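PDB 4B4H: beta-1,4-exocellulase from Thermobifida fusca, which probably hydrolyses beta-1,4-glycosidic bonds at cellulose chain ends as a cellobiohydrolase, this chain being its family 6 catalytic domain. Local coordinates for residues A[87-91]-A[151-155]; A[202-206]-A[272-278]. All blocks are in the same frame, centred on the assembly; numbering follows the deposited sequence.

Interaction 1 of 2, residues A[87-91]-A[151-155]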
ATOM      1  N   ARG A  87       9.091   4.087 -12.557  1.00  7.14           N
ATOM      2  CA  ARG A  87       8.422   3.741 -11.300  1.00  7.21           C
ATOM      3  C   ARG A  87       8.924   4.558 -10.115  1.00  7.71           C
ATOM      4  O   ARG A  87      10.107   4.905 -10.040  1.00  8.15           O
ATOM      5  CB  ARG A  87       8.632   2.248 -11.014  1.00  7.05           C
ATOM      6  CG  ARG A  87       7.477   1.594 -10.251  1.00  6.96           C
ATOM      7  CD  ARG A  87       7.739   0.105 -10.080  1.00  6.99           C
ATOM      8  NE  ARG A  87       8.632  -0.133  -8.952  1.00  7.08           N
ATOM      9  CZ  ARG A  87       9.005  -1.330  -8.506  1.00  7.22           C
ATOM     10  NH1 ARG A  87       8.537  -2.442  -9.074  1.00  7.11           N
ATOM     11  NH2 ARG A  87       9.818  -1.409  -7.457  1.00  7.92           N
ATOM     12  N   ASP A  88       8.027   4.856  -9.178  1.00  8.08           N
ATOM     13  CA  ASP A  88       8.443   5.486  -7.922  1.00  8.46           C
ATOM     14  C   ASP A  88       9.199   6.800  -8.202  1.00  8.99           C
ATOM     15  O   ASP A  88      10.283   7.014  -7.678  1.00  9.20           O
ATOM     16  CB  ASP A  88       9.327   4.506  -7.118  1.00  8.43           C
ATOM     17  CG  ASP A  88       8.645   3.146  -6.871  1.00  8.00           C
ATOM     18  OD1 ASP A  88       7.564   3.129  -6.246  1.00  7.94           O
ATOM     19  OD2 ASP A  88       9.190   2.080  -7.256  1.00  8.01           O
ATOM     20  N   CYS A  89       8.595   7.686  -9.002  1.00  9.40           N
ATOM     21  CA  CYS A  89       9.313   8.809  -9.640  1.00 10.18           C
ATOM     22  C   CYS A  89       9.896   9.851  -8.682  1.00 10.58           C
ATOM     23  O   CYS A  89      10.687  10.691  -9.109  1.00 10.87           O
ATOM     24  CB  CYS A  89       8.435   9.503 -10.688  1.00 10.47           C
ATOM     25  SG  CYS A  89       6.932  10.259 -10.008  1.00 10.48           S
ATOM     26  N   ALA A  90       9.504   9.800  -7.413  1.00 11.06           N
ATOM     27  CA  ALA A  90      10.019  10.742  -6.412  1.00 11.48           C
ATOM     28  C   ALA A  90      11.133  10.145  -5.572  1.00 11.65           C
ATOM     29  O   ALA A  90      11.794  10.870  -4.823  1.00 12.55           O
ATOM     30  CB  ALA A  90       8.901  11.242  -5.505  1.00 12.05           C
ATOM     31  N   ALA A  91      11.320   8.829  -5.670  1.00 11.56           N
ATOM     32  CA  ALA A  91      12.282   8.135  -4.816  1.00 11.43           C
ATOM     33  C   ALA A  91      13.719   8.431  -5.230  1.00 11.83           C
ATOM     34  O   ALA A  91      13.997   8.724  -6.399  1.00 11.66           O
ATOM     35  CB  ALA A  91      12.031   6.632  -4.811  1.00 11.71           C
ATOM     36  N   THR A 151      10.431  16.354  -8.340  1.00 15.46           N
ATOM     37  CA  THR A 151      11.475  15.666  -9.093  1.00 14.81           C
ATOM     38  C   THR A 151      11.274  15.795 -10.598  1.00 14.33           C
ATOM     39  O   THR A 151      10.138  15.816 -11.094  1.00 13.61           O
ATOM     40  CB  THR A 151      11.569  14.167  -8.726  1.00 14.64           C
ATOM     41  OG1 THR A 151      10.355  13.515  -9.110  1.00 14.44           O
ATOM     42  CG2 THR A 151      11.814  13.969  -7.215  1.00 14.76           C
ATOM     43  N   GLU A 152      12.383  15.859 -11.325  1.00 13.55           N
ATOM     44  CA  GLU A 152      12.349  15.932 -12.784  1.00 13.75           C
ATOM     45  C   GLU A 152      11.728  14.670 -13.377  1.00 12.48           C
ATOM     46  O   GLU A 152      11.005  14.742 -14.370  1.00 11.97           O
ATOM     47  CB  GLU A 152      13.750  16.193 -13.335  1.00 15.27           C
ATOM     48  CG  GLU A 152      14.375  17.443 -12.723  1.00 17.21           C
ATOM     49  CD  GLU A 152      15.333  18.190 -13.632  1.00 18.31           C
ATOM     50  OE1 GLU A 152      15.251  18.066 -14.878  1.00 19.46           O
ATOM     51  OE2 GLU A 152      16.174  18.933 -13.082  1.00 19.79           O
ATOM     52  N   LEU A 153      11.993  13.525 -12.757  1.00 11.46           N
ATOM     53  CA  LEU A 153      11.315  12.291 -13.146  1.00 10.66           C
ATOM     54  C   LEU A 153       9.789  12.358 -13.057  1.00 10.35           C
ATOM     55  O   LEU A 153       9.113  11.974 -14.016  1.00  9.66           O
ATOM     56  CB  LEU A 153      11.849  11.072 -12.385  1.00  9.97           C
ATOM     57  CG  LEU A 153      11.318   9.706 -12.845  1.00  9.84           C
ATOM     58  CD1 LEU A 153      11.559   9.466 -14.332  1.00  9.45           C
ATOM     59  CD2 LEU A 153      11.925   8.580 -12.025  1.00  9.72           C
ATOM     60  N   CYS A 154       9.240  12.824 -11.935  1.00 10.44           N
ATOM     61  CA  CYS A 154       7.780  12.941 -11.829  1.00 10.47           C
ATOM     62  C   CYS A 154       7.183  13.903 -12.860  1.00 10.11           C
ATOM     63  O   CYS A 154       6.185  13.573 -13.510  1.00  9.98           O
ATOM     64  CB  CYS A 154       7.324  13.318 -10.426  1.00 10.92           C
ATOM     65  SG  CYS A 154       7.593  12.034  -9.181  1.00 12.92           S
ATOM     66  N   ALA A 155       7.779  15.088 -13.002  1.00 10.09           N
ATOM     67  CA  ALA A 155       7.345  16.043 -14.013  1.00 10.14           C
ATOM     68  C   ALA A 155       7.299  15.397 -15.408  1.00 10.06           C
ATOM     69  O   ALA A 155       6.317  15.556 -16.150  1.00 10.00           O
ATOM     70  CB  ALA A 155       8.253  17.268 -14.010  1.00  9.91           C
TER

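Interaction 2 of 2, residues A[202-206]-A[272-278]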
ATOM      1  N   VAL A 202      -8.032  13.027  -6.383  1.00 11.08           N
ATOM      2  CA  VAL A 202      -9.304  12.494  -6.876  1.00 10.85           C
ATOM      3  C   VAL A 202      -9.415  12.691  -8.387  1.00 10.97           C
ATOM      4  O   VAL A 202      -9.801  11.769  -9.123  1.00 10.33           O
ATOM      5  CB  VAL A 202     -10.514  13.113  -6.143  1.00 10.91           C
ATOM      6  CG1 VAL A 202     -11.817  12.761  -6.838  1.00 11.05           C
ATOM      7  CG2 VAL A 202     -10.522  12.684  -4.679  1.00 10.98           C
ATOM      8  N   ASP A 203      -9.039  13.887  -8.840  1.00 10.97           N
ATOM      9  CA  ASP A 203      -9.084  14.229 -10.257  1.00 11.31           C
ATOM     10  C   ASP A 203      -8.190  13.319 -11.085  1.00 10.68           C
ATOM     11  O   ASP A 203      -8.621  12.836 -12.142  1.00 10.58           O
ATOM     12  CB  ASP A 203      -8.699  15.694 -10.480  1.00 12.41           C
ATOM     13  CG  ASP A 203      -9.749  16.657  -9.963  1.00 12.77           C
ATOM     14  OD1 ASP A 203     -10.902  16.226  -9.728  1.00 13.69           O
ATOM     15  OD2 ASP A 203      -9.433  17.858  -9.803  1.00 13.57           O
ATOM     16  N   ILE A 204      -6.973  13.077 -10.589  1.00 10.72           N
ATOM     17  CA  ILE A 204      -6.008  12.221 -11.275  1.00 10.11           C
ATOM     18  C   ILE A 204      -6.412  10.740 -11.285  1.00  9.77           C
ATOM     19  O   ILE A 204      -6.178  10.049 -12.269  1.00  9.50           O
ATOM     20  CB  ILE A 204      -4.541  12.416 -10.789  1.00 10.29           C
ATOM     21  CG1 ILE A 204      -3.574  11.937 -11.878  1.00 10.49           C
ATOM     22  CG2 ILE A 204      -4.260  11.717  -9.464  1.00 10.56           C
ATOM     23  CD1 ILE A 204      -2.151  12.403 -11.728  1.00 10.80           C
ATOM     24  N   PHE A 205      -7.038  10.271 -10.207  1.00  9.36           N
ATOM     25  CA  PHE A 205      -7.577   8.903 -10.211  1.00  9.48           C
ATOM     26  C   PHE A 205      -8.594   8.732 -11.340  1.00  9.54           C
ATOM     27  O   PHE A 205      -8.600   7.715 -12.048  1.00  9.00           O
ATOM     28  CB  PHE A 205      -8.224   8.567  -8.864  1.00  9.48           C
ATOM     29  CG  PHE A 205      -7.265   8.556  -7.701  1.00  9.39           C
ATOM     30  CD1 PHE A 205      -5.916   8.245  -7.880  1.00  9.49           C
ATOM     31  CD2 PHE A 205      -7.723   8.821  -6.414  1.00  9.28           C
ATOM     32  CE1 PHE A 205      -5.048   8.234  -6.799  1.00  9.31           C
ATOM     33  CE2 PHE A 205      -6.861   8.805  -5.326  1.00  9.68           C
ATOM     34  CZ  PHE A 205      -5.520   8.511  -5.522  1.00  9.30           C
ATOM     35  N   TYR A 206      -9.420   9.763 -11.513  1.00  9.71           N
ATOM     36  CA  TYR A 206     -10.493   9.765 -12.502  1.00 10.24           C
ATOM     37  C   TYR A 206      -9.906   9.831 -13.903  1.00 10.19           C
ATOM     38  O   TYR A 206     -10.327   9.096 -14.785  1.00 10.42           O
ATOM     39  CB  TYR A 206     -11.452  10.936 -12.247  1.00 11.16           C
ATOM     40  CG  TYR A 206     -12.695  10.915 -13.122  1.00 11.75           C
ATOM     41  CD1 TYR A 206     -13.821  10.147 -12.767  1.00 11.98           C
ATOM     42  CD2 TYR A 206     -12.747  11.651 -14.300  1.00 12.25           C
ATOM     43  CE1 TYR A 206     -14.949  10.117 -13.574  1.00 12.64           C
ATOM     44  CE2 TYR A 206     -13.875  11.633 -15.107  1.00 12.53           C
ATOM     45  CZ  TYR A 206     -14.968  10.870 -14.741  1.00 12.89           C
ATOM     46  OH  TYR A 206     -16.074  10.859 -15.548  1.00 13.54           O
ATOM     47  N   ALA A 272     -15.818  11.482  -2.171  1.00 11.52           N
ATOM     48  CA  ALA A 272     -15.248  12.366  -3.188  1.00 11.16           C
ATOM     49  C   ALA A 272     -15.187  11.686  -4.553  1.00 10.90           C
ATOM     50  O   ALA A 272     -15.544  12.284  -5.569  1.00 10.78           O
ATOM     51  CB  ALA A 272     -13.876  12.854  -2.771  1.00 11.74           C
ATOM     52  N   LEU A 273     -14.779  10.416  -4.569  1.00 10.42           N
ATOM     53  CA  LEU A 273     -14.584   9.700  -5.828  1.00 10.22           C
ATOM     54  C   LEU A 273     -15.900   9.424  -6.522  1.00 10.26           C
ATOM     55  O   LEU A 273     -15.997   9.523  -7.740  1.00 10.10           O
ATOM     56  CB  LEU A 273     -13.801   8.406  -5.609  1.00  9.93           C
ATOM     57  CG  LEU A 273     -12.340   8.624  -5.201  1.00  9.61           C
ATOM     58  CD1 LEU A 273     -11.866   7.441  -4.366  1.00  9.77           C
ATOM     59  CD2 LEU A 273     -11.407   8.883  -6.388  1.00  9.99           C
ATOM     60  N   ILE A 274     -16.920   9.074  -5.743  1.00 10.56           N
ATOM     61  CA  ILE A 274     -18.231   8.828  -6.322  1.00 11.28           C
ATOM     62  C   ILE A 274     -18.783  10.116  -6.934  1.00 11.62           C
ATOM     63  O   ILE A 274     -19.300  10.090  -8.051  1.00 11.85           O
ATOM     64  CB  ILE A 274     -19.222   8.226  -5.303  1.00 11.25           C
ATOM     65  CG1 ILE A 274     -18.674   6.902  -4.753  1.00 11.44           C
ATOM     66  CG2 ILE A 274     -20.581   7.997  -5.959  1.00 11.48           C
ATOM     67  CD1 ILE A 274     -19.590   6.226  -3.753  1.00 11.38           C
ATOM     68  N   ALA A 275     -18.603  11.229  -6.223  1.00 12.29           N
ATOM     69  CA  ALA A 275     -19.013  12.554  -6.706  1.00 12.50           C
ATOM     70  C   ALA A 275     -18.319  12.927  -8.022  1.00 13.07           C
ATOM     71  O   ALA A 275     -18.947  13.471  -8.939  1.00 13.17           O
ATOM     72  CB  ALA A 275     -18.783  13.613  -5.631  1.00 12.93           C
ATOM     73  N   LYS A 276     -17.030  12.617  -8.112  1.00 12.85           N
ATOM     74  CA  LYS A 276     -16.253  12.792  -9.340  1.00 13.35           C
ATOM     75  C   LYS A 276     -16.780  11.955 -10.512  1.00 13.27           C
ATOM     76  O   LYS A 276     -16.659  12.360 -11.682  1.00 13.48           O
ATOM     77  CB  LYS A 276     -14.781  12.470  -9.063  1.00 13.24           C
ATOM     78  CG  LYS A 276     -13.816  12.772 -10.201  1.00 13.43           C
ATOM     79  CD  LYS A 276     -13.697  14.259 -10.503  1.00 13.81           C
ATOM     80  CE  LYS A 276     -12.805  14.481 -11.719  1.00 13.93           C
ATOM     81  NZ  LYS A 276     -12.798  15.884 -12.236  1.00 14.35           N
ATOM     82  N   GLY A 277     -17.353  10.788 -10.213  1.00 13.25           N
ATOM     83  CA  GLY A 277     -17.952   9.957 -11.250  1.00 12.79           C
ATOM     84  C   GLY A 277     -17.610   8.480 -11.243  1.00 13.00           C
ATOM     85  O   GLY A 277     -17.798   7.804 -12.248  1.00 13.35           O
ATOM     86  N   PHE A 278     -17.112   7.983 -10.112  1.00 12.93           N
ATOM     87  CA  PHE A 278     -16.879   6.552  -9.930  1.00 12.77           C
ATOM     88  C   PHE A 278     -18.185   5.866  -9.517  1.00 13.18           C
ATOM     89  O   PHE A 278     -19.140   6.531  -9.096  1.00 14.54           O
ATOM     90  CB  PHE A 278     -15.778   6.312  -8.892  1.00 12.22           C
ATOM     91  CG  PHE A 278     -14.390   6.493  -9.436  1.00 12.05           C
ATOM     92  CD1 PHE A 278     -13.727   5.429 -10.039  1.00 12.06           C
ATOM     93  CD2 PHE A 278     -13.746   7.724  -9.361  1.00 12.07           C
ATOM     94  CE1 PHE A 278     -12.456   5.579 -10.555  1.00 12.01           C
ATOM     95  CE2 PHE A 278     -12.468   7.889  -9.884  1.00 12.34           C
ATOM     96  CZ  PHE A 278     -11.821   6.814 -10.471  1.00 12.30           C
TER
HETATM   97  O   HOH W   1     -10.244  14.722 -13.739  1.00 15.83           O

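Interaction 1 of 2, residues A[87-91]-A[151-155]
The hydroxyl of T151 is held on two sides of the contact: OG1 donates to C89 O at 2.8 Å and accepts from C154 N at 3.1 Å. The second bond is fairly straight, 158° at the hydrogen, and makes T151 the N-cap of helix 152-160. Toward C89 O the hydroxyl comes in from above the carbonyl plane, away from the lone-pair directions. Both bonds depend on OG1 standing between the backbone N and the carbonyl carbon (chi1 64°), which turns CG2 the other way, onto A90 CA at 3.8 Å. A valine here has no hydroxyl, and C89 O and C154 N would probably both be left without this partner, the helix start losing its side-chain cap. Three residues after T151, C154 is joined to C89, SG to SG, at 2.1 Å, and the CB-SG-SG-CB torsion of 96° is close to the relaxed value for a disulfide. The C154 sulfur also borders A90, whose CB lies 4.0 Å from it. L153 closes another side, its CD2 3.5 Å from C89 CA and its CG against C89 CB. C89 is thus held through its sulfur by a covalent bond and through its carbonyl by a hydrogen bond, with L153 packed against its CA and CB. This residue sits within the type I turn D88-A91, shut by A91 N to D88 O. Just before it, R87 NE forms a salt bridge with D88 OD2 at 2.8 Å in the guanidinium plane, and S94 and Y82 bond to the D88 carboxylate as well. D88 is a predicted active-site residue lying close to D136, the predicted proton donor, and a disulfide-tied loop after strand 75-81 carries it in this family 6 glycoside hydrolase active site.

Interaction 2 of 2, residues A[202-206]-A[272-278]
Y206 and K276 cross obliquely, the lysine CG 3.6 Å from CB of the tyrosine and its CE beside CD2. K276 bends at its second torsion (chi2 66°), which takes the chain past Y206 and brings NZ to D203 OD1 at 3.2 Å, a salt bridge whose hydrogen bond is weak; the two side chains meet at about a right angle, and a water donates to D203 O and takes a weak bond from the same NZ. Away from the lysine chain, the Y206 ring turns its edge toward the face of F278 in an offset edge-to-face pair, centroids 5.9 Å apart and planes at 84°. These helices, 198-209 and 262-276, are successive connections between the parallel strands 180-185, 221-224 and 283-287 of the distorted beta/alpha barrel of family 6, and their segments cross at -53°. The second helix ends in a Schellman motif: F278 N bonds to L273 O, and G277, with positive phi, sits where a CB would run into Y206 CE1. Deeper in, V202 puts CG1 against K276 CB and CG2 against A272 CB, while L273 CD2 meets the edge of the F205 ring, in its plane, 3.7 Å from F205 CD2.

Interaction 1 is mostly buried and ties a loop bearing the predicted active-site residue D88 to the start of helix 152-160; interaction 2 is only partly buried and joins two helices that flank the barrel strands. Their centres lie about 23 Å apart and their nearest atoms about 9 Å, but both border helix 140-143: N140 packs on C89, A90 and C154, whereas L141 and V142 meet I204. They also lie near W191, predicted to bind substrate, A90 nearer than F205. The chemistry differs: one contact is covalent, with a helix N-cap bonded to a loop carbonyl, while the other pairs aromatic and aliphatic packing with a weak, water-linked charge pair on its solvent side, where D203 is exposed.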